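Local atomic coordinates of tRNA dimethylallyltransferase (Bacillus halodurans, PDB entry 3EXA), a protein that probably transfers a dimethylallyl group from dimethylallyl diphosphate to adenine 37 of tRNAs that read codons beginning with uridine. Residues G15-K18 with T19-L23; E53-G57 with V58-L62; E300-N303 with F304-K308; T198-R201 with D202-Y205. All coordinates share one frame; numbering follows the deposited sequence.

Contact 1: G15-K18 with T19-L23; sequences GKTK and TSVML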
loop_
_atom_site.group_PDB
_atom_site.type_symbol
_atom_site.label_atom_id
_atom_site.label_comp_id
_atom_site.label_asym_id
_atom_site.label_seq_id
_atom_site.Cartn_x
_atom_site.Cartn_y
_atom_site.Cartn_z
ATOM N N GLY A 15 25.536 17.290 28.692
ATOM C CA GLY A 15 25.768 18.694 28.393
ATOM C C GLY A 15 25.580 19.077 26.944
ATOM O O GLY A 15 26.246 19.978 26.440
ATOM N N LYS A 16 24.652 18.396 26.287
ATOM C CA LYS A 16 24.338 18.631 24.894
ATOM C C LYS A 16 23.722 20.016 24.669
ATOM O O LYS A 16 23.954 20.646 23.634
ATOM C CB LYS A 16 23.390 17.540 24.418
ATOM C CG LYS A 16 23.821 16.879 23.130
ATOM C CD LYS A 16 23.628 15.354 23.128
ATOM C CE LYS A 16 22.180 14.939 23.317
ATOM N NZ LYS A 16 21.805 14.855 24.751
ATOM N N THR A 17 22.946 20.501 25.633
ATOM C CA THR A 17 22.324 21.816 25.486
ATOM C C THR A 17 23.339 22.953 25.519
ATOM O O THR A 17 23.463 23.724 24.562
ATOM C CB THR A 17 21.273 22.070 26.585
ATOM O OG1 THR A 17 20.205 21.123 26.446
ATOM C CG2 THR A 17 20.708 23.485 26.466
ATOM N N LYS A 18 24.068 23.048 26.626
ATOM C CA LYS A 18 25.058 24.104 26.794
ATOM C C LYS A 18 26.130 24.124 25.708
ATOM O O LYS A 18 26.437 25.182 25.158
ATOM C CB LYS A 18 25.719 23.999 28.176
ATOM C CG LYS A 18 26.725 25.108 28.474
ATOM C CD LYS A 18 27.302 24.976 29.872
ATOM C CE LYS A 18 28.435 25.981 30.116
ATOM N NZ LYS A 18 28.037 27.403 29.834
ATOM N N THR A 19 26.698 22.974 25.375
ATOM C CA THR A 19 27.731 22.998 24.365
ATOM C C THR A 19 27.169 23.415 23.017
ATOM O O THR A 19 27.870 24.026 22.214
ATOM C CB THR A 19 28.474 21.647 24.252
ATOM O OG1 THR A 19 27.625 20.667 23.657
ATOM C CG2 THR A 19 28.883 21.175 25.622
ATOM N N SER A 20 25.897 23.126 22.778
ATOM C CA SER A 20 25.284 23.495 21.511
ATOM C C SER A 20 24.938 24.981 21.400
ATOM O O SER A 20 25.068 25.558 20.328
ATOM C CB SER A 20 24.028 22.652 21.246
ATOM O OG SER A 20 23.064 22.814 22.268
ATOM N N VAL A 21 24.500 25.614 22.482
ATOM C CA VAL A 21 24.166 27.026 22.380
ATOM C C VAL A 21 25.431 27.861 22.268
ATOM O O VAL A 21 25.419 28.920 21.648
ATOM C CB VAL A 21 23.353 27.527 23.591
ATOM C CG1 VAL A 21 22.223 26.546 23.901
ATOM C CG2 VAL A 21 24.256 27.701 24.789
HETATM N N MSE A 22 26.517 27.386 22.874
HETATM C CA MSE A 22 27.795 28.101 22.837
HETATM C C MSE A 22 28.427 27.963 21.459
HETATM O O MSE A 22 29.102 28.868 20.986
HETATM C CB MSE A 22 28.757 27.558 23.903
HETATM C CG MSE A 22 28.394 27.905 25.368
HETATM SE SE MSE A 22 28.276 29.815 25.846
HETATM C CE MSE A 22 26.392 29.945 26.350
ATOM N N LEU A 23 28.205 26.822 20.823
ATOM C CA LEU A 23 28.731 26.595 19.501
ATOM C C LEU A 23 27.948 27.422 18.495
ATOM O O LEU A 23 28.511 27.958 17.544
ATOM C CB LEU A 23 28.626 25.120 19.139
ATOM C CG LEU A 23 29.711 24.233 19.729
ATOM C CD1 LEU A 23 29.460 22.798 19.326
ATOM C CD2 LEU A 23 31.077 24.689 19.229
#
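Gly-15, at the N-cap, passes directly into the first turns of helix 16-25, where Thr-19, Val-21 and Met-22 each give their N-H to the carbonyl four residues earlier: Thr-19 N to Gly-15 O, Val-21 N to Thr-17 O (3.0 Å) and Met-22 N to Lys-18 O. Ser-20 N reaches Lys-16 O less directly, at 3.3 Å and from above the carbonyl plane. Gly-15 O is gripped twice, because Thr-19 OG1 also donates to it at 3.2 Å, arriving from the face of the carbonyl plane opposite to Thr-19 N. The threonine hydroxyl can do this because its chi1 of 71° sets OG1 between the backbone N and the carbonyl carbon, folded back along the helix. Thr-19 CG2 presses on the same oxygen at 3.0 Å. Ser-20 folds back in the same way (chi1 59°), and its OG lies 2.7 Å from Lys-16 O and 2.5 Å from Thr-17 O; the latter distance is doubtfully short, and which of the two carbonyls takes the proton is not settled. Farther out, Val-21 CG1 rests on Thr-17 O, and Met-22 CG on Lys-18 O at 3.4 Å. Thr-19 also packs on Phe-294 of helix 294-317, while Lys-16 NZ is hydrogen-bonded to Pro-11 O. Gly-15, Lys-16 and Thr-17 belong to the P-loop, predicted to bind ATP and by similarity the substrate. At the helix start that carries them, Thr-19 OG1 thus gives Gly-15 O a second donor beside the backbone N-H.

Contact 2: E53-G57 with V58-L62; sequences EEMDG and VPHHL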
loop_
_atom_site.group_PDB
_atom_site.type_symbol
_atom_site.label_atom_id
_atom_site.label_comp_id
_atom_site.label_asym_id
_atom_site.label_seq_id
_atom_site.Cartn_x
_atom_site.Cartn_y
_atom_site.Cartn_z
ATOM N N GLU A 53 16.162 30.707 29.054
ATOM C CA GLU A 53 17.420 31.182 29.613
ATOM C C GLU A 53 18.594 30.318 29.131
ATOM O O GLU A 53 19.686 30.830 28.883
ATOM C CB GLU A 53 17.333 31.181 31.145
ATOM C CG GLU A 53 18.318 32.112 31.835
ATOM C CD GLU A 53 18.109 32.170 33.342
ATOM O OE1 GLU A 53 18.761 33.005 34.013
ATOM O OE2 GLU A 53 17.291 31.377 33.857
ATOM N N GLU A 54 18.373 29.011 28.999
ATOM C CA GLU A 54 19.426 28.121 28.518
ATOM C C GLU A 54 19.699 28.381 27.030
ATOM O O GLU A 54 20.815 28.194 26.560
ATOM C CB GLU A 54 19.026 26.655 28.709
ATOM C CG GLU A 54 18.720 26.271 30.148
ATOM C CD GLU A 54 18.281 24.822 30.289
ATOM O OE1 GLU A 54 19.155 23.932 30.288
ATOM O OE2 GLU A 54 17.060 24.578 30.381
HETATM N N MSE A 55 18.671 28.809 26.298
HETATM C CA MSE A 55 18.813 29.102 24.875
HETATM C C MSE A 55 19.742 30.291 24.712
HETATM O O MSE A 55 20.429 30.443 23.697
HETATM C CB MSE A 55 17.466 29.446 24.257
HETATM C CG MSE A 55 16.485 28.299 24.246
HETATM SE SE MSE A 55 14.809 28.735 23.397
HETATM C CE MSE A 55 13.914 27.033 23.617
ATOM N N ASP A 56 19.734 31.141 25.729
ATOM C CA ASP A 56 20.564 32.328 25.761
ATOM C C ASP A 56 20.575 33.017 24.404
ATOM O O ASP A 56 21.624 33.172 23.783
ATOM C CB ASP A 56 21.981 31.944 26.192
ATOM C CG ASP A 56 22.813 33.141 26.615
ATOM O OD1 ASP A 56 22.239 34.108 27.160
ATOM O OD2 ASP A 56 24.049 33.107 26.421
ATOM N N GLY A 57 19.394 33.414 23.936
ATOM C CA GLY A 57 19.295 34.107 22.660
ATOM C C GLY A 57 19.236 33.252 21.406
ATOM O O GLY A 57 18.605 33.637 20.419
ATOM N N VAL A 58 19.901 32.104 21.430
ATOM C CA VAL A 58 19.895 31.231 20.269
ATOM C C VAL A 58 18.477 30.750 20.019
ATOM O O VAL A 58 17.799 30.281 20.932
ATOM C CB VAL A 58 20.797 30.003 20.473
ATOM C CG1 VAL A 58 20.765 29.128 19.227
ATOM C CG2 VAL A 58 22.221 30.444 20.781
ATOM N N PRO A 59 18.000 30.878 18.780
ATOM C CA PRO A 59 16.643 30.438 18.442
ATOM C C PRO A 59 16.513 28.917 18.306
ATOM O O PRO A 59 17.373 28.252 17.716
ATOM C CB PRO A 59 16.370 31.158 17.124
ATOM C CG PRO A 59 17.733 31.221 16.505
ATOM C CD PRO A 59 18.603 31.625 17.667
ATOM N N HIS A 60 15.435 28.375 18.862
ATOM C CA HIS A 60 15.194 26.948 18.799
ATOM C C HIS A 60 13.867 26.610 18.135
ATOM O O HIS A 60 12.853 27.276 18.359
ATOM C CB HIS A 60 15.254 26.339 20.204
ATOM C CG HIS A 60 16.618 26.364 20.809
ATOM N ND1 HIS A 60 17.134 25.307 21.533
ATOM C CD2 HIS A 60 17.579 27.319 20.810
ATOM C CE1 HIS A 60 18.346 25.610 21.950
ATOM N NE2 HIS A 60 18.639 26.831 21.524
ATOM N N HIS A 61 13.877 25.563 17.317
ATOM C CA HIS A 61 12.676 25.149 16.608
ATOM C C HIS A 61 12.182 23.760 16.978
ATOM O O HIS A 61 12.948 22.912 17.445
ATOM C CB HIS A 61 12.925 25.178 15.100
ATOM C CG HIS A 61 13.513 26.460 14.604
ATOM N ND1 HIS A 61 14.826 26.807 14.822
ATOM C CD2 HIS A 61 12.957 27.487 13.922
ATOM C CE1 HIS A 61 15.058 27.997 14.297
ATOM N NE2 HIS A 61 13.940 28.432 13.746
ATOM N N LEU A 62 10.892 23.543 16.738
ATOM C CA LEU A 62 10.248 22.267 16.995
ATOM C C LEU A 62 10.041 21.975 18.475
ATOM O O LEU A 62 10.066 20.825 18.916
ATOM C CB LEU A 62 11.051 21.155 16.328
ATOM C CG LEU A 62 10.672 20.826 14.873
ATOM C CD1 LEU A 62 10.203 22.061 14.100
ATOM C CD2 LEU A 62 11.866 20.192 14.213
#
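Met-55 and His-60 meet across a tight turn, the methionine chain lying over the imidazole. In the CH-pi interaction, Met-55 CG stands over the middle of one imidazole face, 3.7 Å from the ring centroid and only 10° off its normal. The selenium of this selenomethionine adds an oblique sulfur-aromatic type of approach, SE lying 4.3 Å from the His-60 centroid. Beyond it, Met-55 CE reaches His-60 CB at 3.7 Å. The chain can slide across the ring in this way because it is extended past CG, with chi2 -178° and CE trans to CB, while at the other end Met-55 CB meets Val-58 O at 3.4 Å. A single backbone hydrogen bond closes the turn: Val-58 N gives its proton to Met-55 O (2.9 Å) from well above the carbonyl plane. Met-55 to Val-58 form a type I' beta turn, with Asp-56 and Gly-57, both of positive phi, at its corners. Carbon-to-carbonyl contacts add Val-58 CG2, which leans back on Met-55 O at 3.4 Å, and Pro-59 CD beside Gly-57 O. Outward, Asp-56 OD2 makes a salt bridge to Lys-25, Val-58 packs on Ala-24 of helix 16-25, and Pro-59 and His-61 bond through their backbones to strand 29-33. The turn thus links the short helix 52-55 to edge strand 60-61 of the parallel sheet. His-60 joins in through its ring face rather than its nitrogens; NE2 is buried here with no partner in the model, so the cohesion is chiefly dispersive.

Contact 3: E300-N303 with F304-K308; sequences EIHN and FIAGK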
loop_
_atom_site.group_PDB
_atom_site.type_symbol
_atom_site.label_atom_id
_atom_site.label_comp_id
_atom_site.label_asym_id
_atom_site.label_seq_id
_atom_site.Cartn_x
_atom_site.Cartn_y
_atom_site.Cartn_z
ATOM N N GLU A 300 37.919 23.527 21.616
ATOM C CA GLU A 300 38.457 22.438 20.806
ATOM C C GLU A 300 37.403 21.934 19.836
ATOM O O GLU A 300 37.708 21.601 18.691
ATOM C CB GLU A 300 38.904 21.270 21.689
ATOM C CG GLU A 300 39.388 20.044 20.911
ATOM C CD GLU A 300 39.337 18.760 21.731
ATOM O OE1 GLU A 300 39.321 18.847 22.983
ATOM O OE2 GLU A 300 39.318 17.660 21.122
ATOM N N ILE A 301 36.159 21.872 20.305
ATOM C CA ILE A 301 35.054 21.389 19.486
ATOM C C ILE A 301 34.716 22.365 18.372
ATOM O O ILE A 301 34.377 21.943 17.272
ATOM C CB ILE A 301 33.777 21.168 20.327
ATOM C CG1 ILE A 301 33.982 19.998 21.287
ATOM C CG2 ILE A 301 32.588 20.886 19.405
ATOM C CD1 ILE A 301 32.831 19.784 22.226
ATOM N N HIS A 302 34.788 23.665 18.669
ATOM C CA HIS A 302 34.482 24.690 17.682
ATOM C C HIS A 302 35.523 24.692 16.578
ATOM O O HIS A 302 35.200 24.837 15.396
ATOM C CB HIS A 302 34.449 26.069 18.321
ATOM C CG HIS A 302 34.500 27.189 17.323
ATOM N ND1 HIS A 302 35.678 27.640 16.772
ATOM C CD2 HIS A 302 33.509 27.920 16.755
ATOM C CE1 HIS A 302 35.414 28.608 15.906
ATOM N NE2 HIS A 302 34.111 28.795 15.878
ATOM N N ASN A 303 36.778 24.555 16.970
ATOM C CA ASN A 303 37.834 24.528 15.990
ATOM C C ASN A 303 37.601 23.363 15.038
ATOM O O ASN A 303 37.618 23.548 13.823
ATOM C CB ASN A 303 39.194 24.396 16.673
ATOM C CG ASN A 303 40.323 24.323 15.681
ATOM O OD1 ASN A 303 40.853 23.247 15.402
ATOM N ND2 ASN A 303 40.687 25.470 15.116
ATOM N N PHE A 304 37.354 22.172 15.583
ATOM C CA PHE A 304 37.123 21.001 14.740
ATOM C C PHE A 304 35.926 21.140 13.799
ATOM O O PHE A 304 36.013 20.816 12.614
ATOM C CB PHE A 304 36.936 19.743 15.581
ATOM C CG PHE A 304 36.509 18.561 14.774
ATOM C CD1 PHE A 304 35.154 18.294 14.564
ATOM C CD2 PHE A 304 37.457 17.735 14.184
ATOM C CE1 PHE A 304 34.738 17.215 13.761
ATOM C CE2 PHE A 304 37.063 16.654 13.379
ATOM C CZ PHE A 304 35.689 16.394 13.171
ATOM N N ILE A 305 34.808 21.609 14.344
ATOM C CA ILE A 305 33.594 21.805 13.571
ATOM C C ILE A 305 33.803 22.857 12.490
ATOM O O ILE A 305 33.595 22.591 11.305
ATOM C CB ILE A 305 32.430 22.233 14.488
ATOM C CG1 ILE A 305 31.994 21.047 15.347
ATOM C CG2 ILE A 305 31.275 22.754 13.663
ATOM C CD1 ILE A 305 30.864 21.370 16.313
ATOM N N ALA A 306 34.221 24.049 12.901
ATOM C CA ALA A 306 34.467 25.139 11.965
ATOM C C ALA A 306 35.424 24.705 10.856
ATOM O O ALA A 306 35.202 25.015 9.686
ATOM C CB ALA A 306 35.039 26.358 12.704
ATOM N N GLY A 307 36.481 23.981 11.224
ATOM C CA GLY A 307 37.441 23.519 10.236
ATOM C C GLY A 307 36.861 22.526 9.243
ATOM O O GLY A 307 36.938 22.746 8.034
ATOM N N LYS A 308 36.265 21.442 9.734
ATOM C CA LYS A 308 35.702 20.426 8.842
ATOM C C LYS A 308 34.672 21.012 7.883
ATOM O O LYS A 308 34.635 20.634 6.715
ATOM C CB LYS A 308 35.072 19.279 9.641
ATOM C CG LYS A 308 34.721 18.046 8.807
ATOM C CD LYS A 308 34.054 16.979 9.676
ATOM C CE LYS A 308 33.668 15.713 8.893
ATOM N NZ LYS A 308 33.013 14.688 9.765
#
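Ile-301 and Ile-305 are brought together by their first torsions: in Ile-301, CG2 takes the place opposite the backbone N and beside the carbonyl carbon, heading up the helix, whereas in Ile-305 chi1 of -71° lays CG1 back beside its own N. With Ile-305 chi2 at 179°, CD1 then ends 3.6 Å from Ile-301 CG2. The two branched chains lie side by side and point the same way, and Ile-305 CG1 also rests on Ile-301 O at 3.2 Å. On another flank, a trans chi1 (165°) swings the His-302 ring along the helix until Ala-306 CB stands over one face, displaced toward the rim, 4.2 Å from the centroid; the nearest ring atom, CE1, is 3.9 Å from that methyl. This CH-pi contact is accompanied by Ala-306 CB pressing on His-302 O. Beneath both pairs run regular helical bonds, among them Ile-305 N to Ile-301 O (3.0 Å), Ala-306 N to His-302 O (2.8 Å) and Gly-307 N to Asn-303 O. Both isoleucines pack on Leu-23 of helix 16-25 and on Ile-195 of strand 191-198, His-302 touches Leu-23 and Arg-26, and Glu-300 OE1 is salt-bridged to Lys-297. The side chains therefore meet through methyl groups and one ring face, the hydrogen bonds between the segments are all backbone ones, and this stretch of helix 294-317 presents an apolar ridge to the sheet and to the P-loop helix.

Contact 4: T198-R201 with D202-Y205; sequences TMER and DVLY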
loop_
_atom_site.group_PDB
_atom_site.type_symbol
_atom_site.label_atom_id
_atom_site.label_comp_id
_atom_site.label_asym_id
_atom_site.label_seq_id
_atom_site.Cartn_x
_atom_site.Cartn_y
_atom_site.Cartn_z
ATOM N N THR A 198 30.216 12.179 25.027
ATOM C CA THR A 198 30.191 10.998 25.884
ATOM C C THR A 198 30.683 11.397 27.238
ATOM O O THR A 198 31.015 12.556 27.483
ATOM C CB THR A 198 31.178 9.901 25.455
ATOM O OG1 THR A 198 31.479 10.032 24.067
ATOM C CG2 THR A 198 30.597 8.525 25.741
HETATM N N MSE A 199 30.802 10.392 28.096
HETATM C CA MSE A 199 31.250 10.607 29.458
HETATM C C MSE A 199 31.464 9.252 30.116
HETATM O O MSE A 199 30.868 8.257 29.707
HETATM C CB MSE A 199 30.167 11.390 30.194
HETATM C CG MSE A 199 30.622 12.205 31.382
HETATM SE SE MSE A 199 29.108 13.221 32.096
HETATM C CE MSE A 199 29.198 14.779 30.969
ATOM N N GLU A 200 32.322 9.220 31.130
ATOM C CA GLU A 200 32.612 7.994 31.867
ATOM C C GLU A 200 31.320 7.387 32.423
ATOM O O GLU A 200 30.435 8.109 32.888
ATOM C CB GLU A 200 33.598 8.297 33.004
ATOM C CG GLU A 200 35.064 8.176 32.594
ATOM C CD GLU A 200 36.027 8.909 33.529
ATOM O OE1 GLU A 200 35.861 8.826 34.770
ATOM O OE2 GLU A 200 36.964 9.560 33.014
ATOM N N ARG A 201 31.229 6.059 32.360
ATOM C CA ARG A 201 30.064 5.280 32.816
ATOM C C ARG A 201 29.413 5.750 34.112
ATOM O O ARG A 201 28.291 6.262 34.115
ATOM C CB ARG A 201 30.466 3.802 32.978
ATOM C CG ARG A 201 29.310 2.822 33.215
ATOM C CD ARG A 201 28.288 2.848 32.069
ATOM N NE ARG A 201 28.866 2.519 30.761
ATOM C CZ ARG A 201 28.226 2.641 29.595
ATOM N NH1 ARG A 201 26.976 3.086 29.548
ATOM N NH2 ARG A 201 28.839 2.322 28.465
ATOM N N ASP A 202 30.128 5.543 35.213
ATOM C CA ASP A 202 29.649 5.895 36.543
ATOM C C ASP A 202 29.224 7.346 36.715
ATOM O O ASP A 202 28.238 7.631 37.394
ATOM C CB ASP A 202 30.718 5.550 37.576
ATOM C CG ASP A 202 31.039 4.073 37.604
ATOM O OD1 ASP A 202 31.932 3.677 38.381
ATOM O OD2 ASP A 202 30.397 3.308 36.849
ATOM N N VAL A 203 29.978 8.259 36.112
ATOM C CA VAL A 203 29.686 9.683 36.198
ATOM C C VAL A 203 28.356 9.982 35.525
ATOM O O VAL A 203 27.487 10.611 36.117
ATOM C CB VAL A 203 30.822 10.517 35.536
ATOM C CG1 VAL A 203 30.409 11.965 35.397
ATOM C CG2 VAL A 203 32.086 10.437 36.388
ATOM N N LEU A 204 28.203 9.511 34.290
ATOM C CA LEU A 204 26.989 9.710 33.517
ATOM C C LEU A 204 25.747 9.188 34.239
ATOM O O LEU A 204 24.694 9.840 34.236
ATOM C CB LEU A 204 27.116 9.012 32.162
ATOM C CG LEU A 204 25.852 9.134 31.305
ATOM C CD1 LEU A 204 25.749 10.556 30.801
ATOM C CD2 LEU A 204 25.880 8.154 30.136
ATOM N N TYR A 205 25.857 8.008 34.849
ATOM C CA TYR A 205 24.732 7.402 35.564
ATOM C C TYR A 205 24.300 8.245 36.758
ATOM O O TYR A 205 23.107 8.498 36.950
ATOM C CB TYR A 205 25.074 5.971 36.031
ATOM C CG TYR A 205 25.022 4.915 34.936
ATOM C CD1 TYR A 205 24.578 5.239 33.652
ATOM C CD2 TYR A 205 25.411 3.595 35.183
ATOM C CE1 TYR A 205 24.524 4.286 32.638
ATOM C CE2 TYR A 205 25.358 2.623 34.166
ATOM C CZ TYR A 205 24.913 2.986 32.894
ATOM O OH TYR A 205 24.853 2.068 31.859
#
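Arg-201 and Tyr-205 form the first shell, one helical turn apart. Arg-201 CD sits 3.5 Å from Tyr-205 CZ, and NH1 gives a weak hydrogen bond to the phenol OH (3.3 Å, 132° at the hydrogen). The guanidinium and ring planes are 57° apart, so the groups do not stack flat. Two successive bends in the arginine, chi2 and chi3 both 59°, curl the chain over the tyrosine and bring NH1 to its hydroxyl. Near the root of the ring, Arg-201 O lies over one face, 3.6 Å from Tyr-205 CG. The other side-chain meeting is apolar: the selenium of selenomethionine Met-199 (SE) touches Val-203 CG1 at 3.8 Å, the two chains crossing at about a right angle, and Met-199 CB approaches Leu-204 CB at 4.3 Å. Behind these side chains lies the first turn of the helix. From the N-cap, Glu-200 O receives Leu-204 N at 3.0 Å in a nearly linear bond, and Arg-201 O takes Tyr-205 N at 3.1 Å. A step farther out, Thr-290 OG1 is hydrogen-bonded to Glu-200 N, Met-289 packs on Met-199, and Leu-204 touches Val-14 of the predicted ATP-binding loop. Arg-201 also touches Lys-272, in a region that by similarity meets the tRNA. This is a strand-to-helix junction of an alpha/beta fold: strand 191-198 of the parallel sheet runs out beside the P-loop and turns, through an extended Met-199 and Glu-200, into helix 201-218.

In the fold
Contacts 1, 2, 4 and 3 follow one another along the chain, all set around one parallel sheet of the P-loop NTPase type. Contact 1, on helix 16-25, touches both contact 2 and contact 3. Contact 2, its centre about 10 Å away, packs on Val-21 and Met-22 and leads into edge strand 60-61; contact 3, centred about 14 Å away on helix 294-317, closes over Leu-23 from another side. Contact 4 begins at the end of strand 191-198, leads into helix 201-218 and touches none of the others, its nearest atoms about 5 Å from contact 1. The centres of contacts 2 and 3 are about 21 Å apart; helix 16-25 packs between them.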